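Local coordinates for trehalose monomycolate exporter MmpL3 (Mycobacterium tuberculosis, PDB 7NVH), which probably exports trehalose monomycolate, the mycolic acid carrier of the mycobacterial envelope, as an RND-type transporter of the MmpL family, at residues Gly420-Lys425 / Pro621-Val626; Glu424-Pro429 / Leu693-Tyr698; Asn450-Val455 / Thr544-Leu549. All blocks are in the same frame, centred on the assembly; numbering follows the deposited sequence.

Interaction 1 of 3, residues Gly420-Lys425 / Pro621-Val626; sequences GGISEK and PLTAPV. With AV0 (Lauryl Maltose Neopentyl Glycol), chain B.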
# COMPACT_ATOMS: atom_id res chain seq x y z
N GLY A 420 -3.47 9.51 10.54
CA GLY A 420 -3.21 8.88 11.81
C GLY A 420 -2.16 7.80 11.71
O GLY A 420 -1.20 7.91 10.95
N GLY A 421 -2.34 6.73 12.49
CA GLY A 421 -1.35 5.67 12.56
C GLY A 421 -1.99 4.32 12.82
O GLY A 421 -3.20 4.21 13.01
N ILE A 422 -1.15 3.29 12.81
CA ILE A 422 -1.62 1.92 12.95
C ILE A 422 -1.84 1.58 14.41
O ILE A 422 -1.08 1.98 15.30
CB ILE A 422 -0.62 0.94 12.30
CG1 ILE A 422 -0.53 1.19 10.80
CG2 ILE A 422 -1.01 -0.50 12.56
CD1 ILE A 422 0.54 0.37 10.14
N SER A 423 -2.90 0.82 14.68
CA SER A 423 -3.21 0.35 16.02
C SER A 423 -4.01 -0.94 15.90
O SER A 423 -4.11 -1.53 14.82
CB SER A 423 -3.97 1.43 16.81
OG SER A 423 -5.00 2.00 16.03
N GLU A 424 -4.56 -1.40 17.03
CA GLU A 424 -5.39 -2.60 17.03
C GLU A 424 -6.72 -2.38 16.31
O GLU A 424 -7.39 -3.36 15.97
CB GLU A 424 -5.67 -3.05 18.46
CG GLU A 424 -6.51 -2.06 19.26
CD GLU A 424 -5.68 -1.26 20.24
OE1 GLU A 424 -6.08 -1.17 21.43
OE2 GLU A 424 -4.64 -0.71 19.84
N LYS A 425 -7.10 -1.13 16.06
CA LYS A 425 -8.38 -0.81 15.46
C LYS A 425 -8.37 -0.91 13.94
O LYS A 425 -9.36 -0.55 13.31
CB LYS A 425 -8.82 0.59 15.88
CG LYS A 425 -9.09 0.72 17.37
CD LYS A 425 -9.66 2.08 17.71
CE LYS A 425 -9.86 2.22 19.21
NZ LYS A 425 -10.87 1.26 19.73
N PRO A 621 -8.64 7.23 11.43
CA PRO A 621 -7.72 8.05 10.64
C PRO A 621 -6.88 7.19 9.71
O PRO A 621 -6.48 6.08 10.05
CB PRO A 621 -6.85 8.73 11.70
CG PRO A 621 -7.70 8.77 12.92
CD PRO A 621 -8.64 7.60 12.85
N LEU A 622 -6.62 7.72 8.51
CA LEU A 622 -5.84 7.00 7.53
C LEU A 622 -4.35 7.08 7.85
O LEU A 622 -3.90 7.86 8.69
CB LEU A 622 -6.11 7.54 6.13
CG LEU A 622 -7.59 7.67 5.75
CD1 LEU A 622 -7.74 8.31 4.38
CD2 LEU A 622 -8.28 6.32 5.78
N THR A 623 -3.57 6.26 7.15
CA THR A 623 -2.12 6.20 7.33
C THR A 623 -1.45 7.02 6.24
O THR A 623 -1.78 6.88 5.05
CB THR A 623 -1.63 4.75 7.28
OG1 THR A 623 -2.40 3.96 8.20
CG2 THR A 623 -0.17 4.68 7.69
N ALA A 624 -0.52 7.89 6.63
CA ALA A 624 0.06 8.84 5.69
C ALA A 624 0.82 8.18 4.54
O ALA A 624 0.60 8.58 3.39
CB ALA A 624 0.95 9.83 6.45
N PRO A 625 1.71 7.20 4.76
CA PRO A 625 2.39 6.58 3.61
C PRO A 625 1.43 5.94 2.62
O PRO A 625 1.66 6.00 1.40
CB PRO A 625 3.30 5.54 4.26
CG PRO A 625 3.57 6.08 5.61
CD PRO A 625 2.27 6.70 6.03
N VAL A 626 0.35 5.33 3.11
CA VAL A 626 -0.59 4.69 2.20
C VAL A 626 -1.31 5.73 1.37
O VAL A 626 -1.74 5.45 0.25
CB VAL A 626 -1.57 3.80 2.99
CG1 VAL A 626 -2.55 3.13 2.05
CG2 VAL A 626 -0.80 2.77 3.77
C1 AV0 B . 6.15 -0.70 15.90
O1 AV0 B . 4.79 -0.67 15.62
C2 AV0 B . 6.95 -0.58 14.62
O2 AV0 B . 6.63 -1.68 13.77
C3 AV0 B . 8.42 -0.59 14.89
O3 AV0 B . 9.10 -0.26 13.64
C4 AV0 B . 8.85 0.38 15.94
O4 AV0 B . 10.19 -0.00 16.43
C5 AV0 B . 7.93 0.41 17.16
O5 AV0 B . 6.48 0.42 16.82
C6 AV0 B . 8.22 1.65 17.96
O6 AV0 B . 7.03 2.35 18.19
CAA AV0 B . 0.64 -6.15 6.81
CAB AV0 B . 0.17 -3.65 27.07
OAI AV0 B . 10.60 1.87 12.74
OAJ AV0 B . -3.14 4.50 24.75
OAL AV0 B . -1.95 5.05 16.73
OAN AV0 B . -0.18 3.13 21.91
OAP AV0 B . 0.79 0.72 20.85
OAQ AV0 B . 12.94 3.87 16.40
OAR AV0 B . -4.21 6.96 22.69
OAS AV0 B . 14.11 0.75 14.94
OAT AV0 B . -5.16 7.04 19.97
OAU AV0 B . 12.05 1.53 17.86
OAV AV0 B . -3.71 5.40 18.23
CAW AV0 B . 1.13 -5.92 8.23
CAX AV0 B . -0.68 -3.95 25.79
CAY AV0 B . 2.31 -4.96 8.21
CAZ AV0 B . -0.17 -3.06 24.62
CBA AV0 B . 2.59 -4.48 9.64
CBB AV0 B . -1.06 -3.31 23.38
CBC AV0 B . 1.29 -3.93 10.25
CBD AV0 B . -0.69 -2.31 22.24
CBE AV0 B . 1.63 -3.10 11.53
CBF AV0 B . -1.22 -2.87 20.90
CBG AV0 B . 2.44 -4.00 12.55
CBH AV0 B . -0.76 -1.94 19.72
CBI AV0 B . 3.34 -3.08 13.46
CBJ AV0 B . -0.27 -2.82 18.53
CBK AV0 B . 2.63 -2.83 14.86
CBL AV0 B . 0.28 -1.91 17.38
CBM AV0 B . 11.86 2.20 13.28
CBN AV0 B . -4.01 4.16 23.70
CBP AV0 B . -0.72 4.85 17.39
CBQ AV0 B . 2.24 -1.30 15.01
CBR AV0 B . 1.85 -1.90 17.46
CBS AV0 B . 4.00 -0.67 16.82
CBT AV0 B . 1.74 0.59 16.75
OBV AV0 B . 1.65 0.83 18.17
OBX AV0 B . 0.31 2.70 17.72
OBY AV0 B . 10.67 2.04 15.38
OBZ AV0 B . -3.31 3.56 21.45
OCB AV0 B . -1.75 4.70 20.14
CCC AV0 B . 11.69 2.81 14.63
CCD AV0 B . -3.45 4.68 22.39
CCF AV0 B . -0.77 3.58 18.19
CCH AV0 B . -0.44 2.71 20.52
CCJ AV0 B . 0.51 1.52 18.58
CCL AV0 B . 0.69 1.91 20.05
CCM AV0 B . 2.45 -0.83 16.50
CCN AV0 B . 13.04 2.88 15.35
CCO AV0 B . -4.38 5.78 21.86
CCQ AV0 B . -0.63 3.93 19.68
CCR AV0 B . 11.18 0.72 15.77
CCS AV0 B . -2.95 4.01 20.09
CCT AV0 B . 13.49 1.61 15.97
CCU AV0 B . -4.09 6.15 20.45
CCV AV0 B . 12.41 0.85 16.65
CCW AV0 B . -4.02 4.98 19.58
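The end of Ile422 passes Thr623 loosely, beside a close backbone crossing in which Gly420-Ile422 runs nearly at right angles (89°) to Pro621-Ala624. At that crossing the N-H of Gly420 gives a hydrogen bond to Leu622 O, 2.5 Å from N to O; the donor sits almost on the C=O axis. Pro621 points its CB at the same glycine, lying 3.6 Å from Gly420 CA, so the proline ring packs against the glycine beside the hydrogen bond. Leu622 turns its side chain the other way, although its carbonyl makes the bond. Thr623 stands right before a helix but does not cap it: its OG1 is hydrogen-bonded to Tyr426 OH, and Ile422 CG1 comes no nearer to OG1 than 4.2 Å. Ile422 has CG2 anti to its backbone N and uses that branch on the detergent, 3.8 Å from tail carbon CBE of AV0, with CD1 also close to this carbon. Its carbonyl O lies 2.9 Å from OBX, a sugar ring oxygen of AV0; neither atom carries a hydrogen, so this is proximity and no bond. The contact thus joins a linker bordering the detergent pocket to the start of helix 624-654. Around it, Met695 of helix 694-726 touches Ile422, Tyr698 of that helix packs on Leu622, and Phe606 and Val607 of helix 582-607 also pack on Leu622.

Interaction 2 of 3, residues Glu424-Pro429 / Leu693-Tyr698; sequences EKYLPP and LVMMKY
Glu424 makes no contact with 693-698; its OE1 forms a salt bridge with Arg448. Lys425 sends its side chain elsewhere; only its carbonyl O brushes Val694, 4.4 Å from CG2. Tyr426 carries nearly all of the contact, with backbone and ring doing separate jobs. Its carbonyl O accepts the N-H of Val694 at 3.0 Å, a fairly straight bond (159° at the hydrogen) that arrives in the carbonyl plane. Val694 CG2, anti to its own carbonyl carbon, closes in on the same oxygen at 3.3 Å, while Leu693 CA approaches it from 3.5 Å in a CA-H...O contact. The motif is a helix start met by a distant loop: Leu693 occupies the N-cap position of helix 694-726, and a first-turn amide, which has no helical carbonyl before it to bond, is satisfied by Tyr426. The ring meets the helix by its edge. Met695 CG lies 3.4 Å from Tyr426 CD2, the two side chains crossing obliquely. With CA, CB, CG and SD extended (chi2 177°), SD lies in the ring plane at the edge, 5.1 Å from the centroid, a Met-aromatic contact; the bend at chi3 (70°) turns only the CE methyl. Leu693 CD1 also approaches the ring edge and comes within 3.8 Å of Tyr426 CB. Beyond the tyrosine the chain leaves the helix: Leu427 packs on Ala172 and Leu173 of helix 166-174, its carbonyl O accepts a hydrogen bond from Arg434 NH2, and Pro429 rests on Thr618 and Arg434.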
# COMPACT_ATOMS: atom_id res chain seq x y z
N GLU A 424 -4.56 -1.40 17.03
CA GLU A 424 -5.39 -2.60 17.03
C GLU A 424 -6.72 -2.38 16.31
O GLU A 424 -7.39 -3.36 15.97
CB GLU A 424 -5.67 -3.05 18.46
CG GLU A 424 -6.51 -2.06 19.26
CD GLU A 424 -5.68 -1.26 20.24
OE1 GLU A 424 -6.08 -1.17 21.43
OE2 GLU A 424 -4.64 -0.71 19.84
N LYS A 425 -7.10 -1.13 16.06
CA LYS A 425 -8.38 -0.81 15.46
C LYS A 425 -8.37 -0.91 13.94
O LYS A 425 -9.36 -0.55 13.31
CB LYS A 425 -8.82 0.59 15.88
CG LYS A 425 -9.09 0.72 17.37
CD LYS A 425 -9.66 2.08 17.71
CE LYS A 425 -9.86 2.22 19.21
NZ LYS A 425 -10.87 1.26 19.73
N TYR A 426 -7.27 -1.37 13.35
CA TYR A 426 -7.22 -1.59 11.91
C TYR A 426 -7.73 -2.96 11.51
O TYR A 426 -7.72 -3.29 10.32
CB TYR A 426 -5.79 -1.39 11.41
CG TYR A 426 -5.43 0.05 11.15
CD1 TYR A 426 -5.96 1.07 11.94
CD2 TYR A 426 -4.57 0.41 10.13
CE1 TYR A 426 -5.64 2.39 11.71
CE2 TYR A 426 -4.24 1.73 9.90
CZ TYR A 426 -4.78 2.71 10.69
OH TYR A 426 -4.46 4.03 10.46
N LEU A 427 -8.17 -3.75 12.45
CA LEU A 427 -8.80 -5.05 12.37
C LEU A 427 -10.31 -4.92 12.48
O LEU A 427 -10.81 -3.97 13.09
CB LEU A 427 -8.28 -5.96 13.49
CG LEU A 427 -6.80 -6.33 13.39
CD1 LEU A 427 -6.33 -6.96 14.69
CD2 LEU A 427 -6.56 -7.26 12.22
N PRO A 428 -11.08 -5.83 11.90
CA PRO A 428 -12.53 -5.72 11.98
C PRO A 428 -13.00 -5.86 13.41
O PRO A 428 -12.35 -6.54 14.23
CB PRO A 428 -13.03 -6.87 11.10
CG PRO A 428 -11.93 -7.86 11.15
CD PRO A 428 -10.67 -7.05 11.18
N PRO A 429 -14.12 -5.24 13.77
CA PRO A 429 -14.59 -5.29 15.16
C PRO A 429 -14.94 -6.69 15.65
O PRO A 429 -15.27 -6.84 16.83
CB PRO A 429 -15.83 -4.39 15.15
CG PRO A 429 -15.64 -3.51 13.96
CD PRO A 429 -14.97 -4.37 12.94
N LEU A 693 -7.88 -6.00 6.92
CA LEU A 693 -6.99 -4.90 7.28
C LEU A 693 -7.50 -3.64 6.62
O LEU A 693 -7.62 -3.59 5.39
CB LEU A 693 -5.56 -5.21 6.87
CG LEU A 693 -4.50 -4.15 7.18
CD1 LEU A 693 -4.58 -3.73 8.63
CD2 LEU A 693 -3.12 -4.69 6.86
N VAL A 694 -7.78 -2.61 7.42
CA VAL A 694 -8.38 -1.39 6.89
C VAL A 694 -7.46 -0.73 5.87
O VAL A 694 -7.92 -0.18 4.87
CB VAL A 694 -8.74 -0.43 8.04
CG1 VAL A 694 -9.27 0.88 7.50
CG2 VAL A 694 -9.76 -1.07 8.96
N MET A 695 -6.15 -0.79 6.11
CA MET A 695 -5.18 -0.22 5.18
C MET A 695 -5.38 -0.76 3.77
O MET A 695 -5.56 -0.00 2.81
CB MET A 695 -3.77 -0.54 5.66
CG MET A 695 -3.37 0.12 6.96
SD MET A 695 -1.73 -0.40 7.49
CE MET A 695 -0.71 0.41 6.28
N MET A 696 -5.38 -2.09 3.64
CA MET A 696 -5.57 -2.69 2.33
C MET A 696 -6.99 -2.47 1.83
O MET A 696 -7.20 -2.33 0.62
CB MET A 696 -5.25 -4.18 2.38
CG MET A 696 -3.85 -4.52 1.91
SD MET A 696 -3.53 -4.13 0.18
CE MET A 696 -4.90 -4.94 -0.62
N LYS A 697 -7.97 -2.42 2.74
CA LYS A 697 -9.34 -2.18 2.33
C LYS A 697 -9.47 -0.85 1.60
O LYS A 697 -10.01 -0.79 0.50
CB LYS A 697 -10.28 -2.21 3.54
CG LYS A 697 -10.48 -3.58 4.14
CD LYS A 697 -11.47 -3.51 5.29
CE LYS A 697 -12.89 -3.45 4.77
NZ LYS A 697 -13.58 -4.76 4.92
N TYR A 698 -8.95 0.23 2.19
CA TYR A 698 -9.12 1.51 1.52
C TYR A 698 -8.12 1.72 0.39
O TYR A 698 -8.43 2.47 -0.54
CB TYR A 698 -9.09 2.69 2.51
CG TYR A 698 -7.86 2.91 3.35
CD1 TYR A 698 -6.66 3.30 2.78
CD2 TYR A 698 -7.92 2.80 4.73
CE1 TYR A 698 -5.55 3.53 3.57
CE2 TYR A 698 -6.82 3.02 5.52
CZ TYR A 698 -5.63 3.39 4.93
OH TYR A 698 -4.52 3.61 5.72

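Interaction 3 of 3, residues Asn450-Val455 / Thr544-Leu549; sequences NPLTLV and TPALEL. With AV0 (Lauryl Maltose Neopentyl Glycol), chain B.
Helix 544-556 follows directly on edge strand 540-543 of a four-stranded antiparallel sheet whose strand order and two intervening helices give the ferredoxin-like beta-alpha-beta-beta-alpha-beta fold, as in the porter subdomains of RND transporters. Strand 451-457, the first of that fold, pairs with 540-543, and the new helix turns off across its beginning: the short axes stand at 87° and approach to 7.4 Å. Thr544, the first helical residue, offers carbon to Asn450; OD1 lies 3.1 Å from Thr544 CB, and the two side chains cross at about a right angle. Asn450 is set for this by CG anti to its backbone N (chi1 -164°), which extends the amide across the helix start. Pro545 comes next and buries the most surface of any residue here. Its ring meets the Asn450 amide tip to tip, CD being 3.2 Å from OD1, while the same CD rests 3.4 Å from Pro451 O. No hydrogen bond joins the two segments; across the contact the nearest atoms to OD1 are Thr544 CB and Pro545 CD. On the far flank of the proline, CB touches Leu452 CD2 at 3.9 Å. Ala546 shares that methyl, its CB also 3.9 Å from CD2, and Leu525 of helix 521-528 packs on the alanine as part of the same apolar layer. Leu547 packs on Ser50, Val51 and Ser54 of helix 49-61, with CD1 near O6 of AV0. The detergent also lies beside the other branch of the Asn450 amide, ND2 being 3.1 Å from OCB, the glycosidic oxygen between two sugar rings. Glu548, bent at chi2, reaches the same maltose unit, its OE2 3.2 Å from hydroxymethyl carbon CBP.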
# COMPACT_ATOMS: atom_id res chain seq x y z
N ASN A 450 1.10 5.66 26.36
CA ASN A 450 1.59 6.14 25.08
C ASN A 450 2.35 7.43 25.35
O ASN A 450 1.87 8.53 25.03
CB ASN A 450 0.44 6.36 24.10
CG ASN A 450 0.91 6.47 22.68
OD1 ASN A 450 2.10 6.36 22.40
ND2 ASN A 450 -0.02 6.70 21.76
N PRO A 451 3.53 7.34 25.95
CA PRO A 451 4.20 8.53 26.48
C PRO A 451 5.06 9.25 25.45
O PRO A 451 5.42 8.72 24.40
CB PRO A 451 5.07 7.94 27.60
CG PRO A 451 5.46 6.61 27.07
CD PRO A 451 4.29 6.11 26.25
N LEU A 452 5.37 10.50 25.79
CA LEU A 452 6.37 11.29 25.08
C LEU A 452 7.65 11.29 25.90
O LEU A 452 7.61 11.53 27.11
CB LEU A 452 5.88 12.72 24.86
CG LEU A 452 4.85 12.96 23.76
CD1 LEU A 452 4.44 14.41 23.74
CD2 LEU A 452 5.39 12.53 22.41
N THR A 453 8.77 11.01 25.25
CA THR A 453 10.04 10.81 25.93
C THR A 453 11.02 11.92 25.59
O THR A 453 11.26 12.20 24.41
CB THR A 453 10.64 9.45 25.56
OG1 THR A 453 11.28 9.55 24.29
CG2 THR A 453 9.56 8.39 25.50
N LEU A 454 11.58 12.55 26.62
CA LEU A 454 12.65 13.52 26.47
C LEU A 454 13.97 12.81 26.72
O LEU A 454 14.17 12.24 27.80
CB LEU A 454 12.49 14.68 27.44
CG LEU A 454 11.14 15.38 27.54
CD1 LEU A 454 11.09 16.23 28.79
CD2 LEU A 454 10.90 16.24 26.31
N VAL A 455 14.87 12.85 25.74
CA VAL A 455 16.15 12.16 25.83
C VAL A 455 17.23 13.20 26.11
O VAL A 455 17.64 13.94 25.21
CB VAL A 455 16.45 11.38 24.55
CG1 VAL A 455 17.72 10.56 24.72
CG2 VAL A 455 15.29 10.47 24.21
N THR A 544 6.03 7.31 20.80
CA THR A 544 5.12 6.91 19.74
C THR A 544 4.26 8.05 19.20
O THR A 544 4.10 8.12 17.97
CB THR A 544 4.23 5.75 20.22
OG1 THR A 544 5.05 4.76 20.86
CG2 THR A 544 3.51 5.11 19.04
N PRO A 545 3.68 8.94 20.01
CA PRO A 545 2.95 10.07 19.42
C PRO A 545 3.82 10.95 18.55
O PRO A 545 3.35 11.46 17.52
CB PRO A 545 2.41 10.83 20.63
CG PRO A 545 2.51 9.90 21.77
CD PRO A 545 3.65 9.00 21.48
N ALA A 546 5.09 11.15 18.92
CA ALA A 546 5.99 11.95 18.11
C ALA A 546 6.47 11.20 16.88
O ALA A 546 6.74 11.81 15.84
CB ALA A 546 7.18 12.41 18.94
N LEU A 547 6.60 9.87 16.98
CA LEU A 547 7.06 9.06 15.86
C LEU A 547 6.14 9.14 14.66
O LEU A 547 6.62 9.02 13.53
CB LEU A 547 7.18 7.60 16.30
CG LEU A 547 8.50 7.20 16.96
CD1 LEU A 547 8.34 5.89 17.72
CD2 LEU A 547 9.59 7.08 15.93
N GLU A 548 4.84 9.33 14.86
CA GLU A 548 3.88 9.45 13.77
C GLU A 548 3.81 10.86 13.21
O GLU A 548 3.71 11.04 11.99
CB GLU A 548 2.50 9.02 14.25
CG GLU A 548 2.33 7.52 14.30
CD GLU A 548 1.64 7.06 15.56
OE1 GLU A 548 0.83 7.82 16.11
OE2 GLU A 548 1.93 5.93 16.01
N LEU A 549 3.86 11.88 14.08
CA LEU A 549 3.89 13.25 13.60
C LEU A 549 5.15 13.53 12.79
O LEU A 549 5.10 14.25 11.79
CB LEU A 549 3.78 14.22 14.77
CG LEU A 549 2.54 14.05 15.65
CD1 LEU A 549 2.73 14.77 16.97
CD2 LEU A 549 1.31 14.54 14.93
C1 AV0 B . 6.15 -0.70 15.90
O1 AV0 B . 4.79 -0.67 15.62
C2 AV0 B . 6.95 -0.58 14.62
O2 AV0 B . 6.63 -1.68 13.77
C3 AV0 B . 8.42 -0.59 14.89
O3 AV0 B . 9.10 -0.26 13.64
C4 AV0 B . 8.85 0.38 15.94
O4 AV0 B . 10.19 -0.00 16.43
C5 AV0 B . 7.93 0.41 17.16
O5 AV0 B . 6.48 0.42 16.82
C6 AV0 B . 8.22 1.65 17.96
O6 AV0 B . 7.03 2.35 18.19
CAA AV0 B . 0.64 -6.15 6.81
CAB AV0 B . 0.17 -3.65 27.07
OAI AV0 B . 10.60 1.87 12.74
OAJ AV0 B . -3.14 4.50 24.75
OAL AV0 B . -1.95 5.05 16.73
OAN AV0 B . -0.18 3.13 21.91
OAP AV0 B . 0.79 0.72 20.85
OAQ AV0 B . 12.94 3.87 16.40
OAR AV0 B . -4.21 6.96 22.69
OAS AV0 B . 14.11 0.75 14.94
OAT AV0 B . -5.16 7.04 19.97
OAU AV0 B . 12.05 1.53 17.86
OAV AV0 B . -3.71 5.40 18.23
CAW AV0 B . 1.13 -5.92 8.23
CAX AV0 B . -0.68 -3.95 25.79
CAY AV0 B . 2.31 -4.96 8.21
CAZ AV0 B . -0.17 -3.06 24.62
CBA AV0 B . 2.59 -4.48 9.64
CBB AV0 B . -1.06 -3.31 23.38
CBC AV0 B . 1.29 -3.93 10.25
CBD AV0 B . -0.69 -2.31 22.24
CBE AV0 B . 1.63 -3.10 11.53
CBF AV0 B . -1.22 -2.87 20.90
CBG AV0 B . 2.44 -4.00 12.55
CBH AV0 B . -0.76 -1.94 19.72
CBI AV0 B . 3.34 -3.08 13.46
CBJ AV0 B . -0.27 -2.82 18.53
CBK AV0 B . 2.63 -2.83 14.86
CBL AV0 B . 0.28 -1.91 17.38
CBM AV0 B . 11.86 2.20 13.28
CBN AV0 B . -4.01 4.16 23.70
CBP AV0 B . -0.72 4.85 17.39
CBQ AV0 B . 2.24 -1.30 15.01
CBR AV0 B . 1.85 -1.90 17.46
CBS AV0 B . 4.00 -0.67 16.82
CBT AV0 B . 1.74 0.59 16.75
OBV AV0 B . 1.65 0.83 18.17
OBX AV0 B . 0.31 2.70 17.72
OBY AV0 B . 10.67 2.04 15.38
OBZ AV0 B . -3.31 3.56 21.45
OCB AV0 B . -1.75 4.70 20.14
CCC AV0 B . 11.69 2.81 14.63
CCD AV0 B . -3.45 4.68 22.39
CCF AV0 B . -0.77 3.58 18.19
CCH AV0 B . -0.44 2.71 20.52
CCJ AV0 B . 0.51 1.52 18.58
CCL AV0 B . 0.69 1.91 20.05
CCM AV0 B . 2.45 -0.83 16.50
CCN AV0 B . 13.04 2.88 15.35
CCO AV0 B . -4.38 5.78 21.86
CCQ AV0 B . -0.63 3.93 19.68
CCR AV0 B . 11.18 0.72 15.77
CCS AV0 B . -2.95 4.01 20.09
CCT AV0 B . 13.49 1.61 15.97
CCU AV0 B . -4.09 6.15 20.45
CCV AV0 B . 12.41 0.85 16.65
CCW AV0 B . -4.02 4.98 19.58

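Interactions 1 and 2 begin on one continuous linker, share Glu424 and Lys425, and have centres about 9 Å apart. Tyr426 of interaction 2 ties them together: its OH lies 2.8 Å from Gly421 O and 2.9 Å from Pro621 O, both probable hydrogen bonds. Apolar packing adds to this, with Val626 CG1 3.4 Å from Tyr698 CE1. Interaction 3 sits further out, its centre about 16 Å from that of interaction 1 and about 23 Å from that of interaction 2, and touches neither directly. The bound AV0 spans the gap: interaction 3 borders its sugars, residues 420-425 lie beside both sugar and tail, and Leu693 of interaction 2 also touches it.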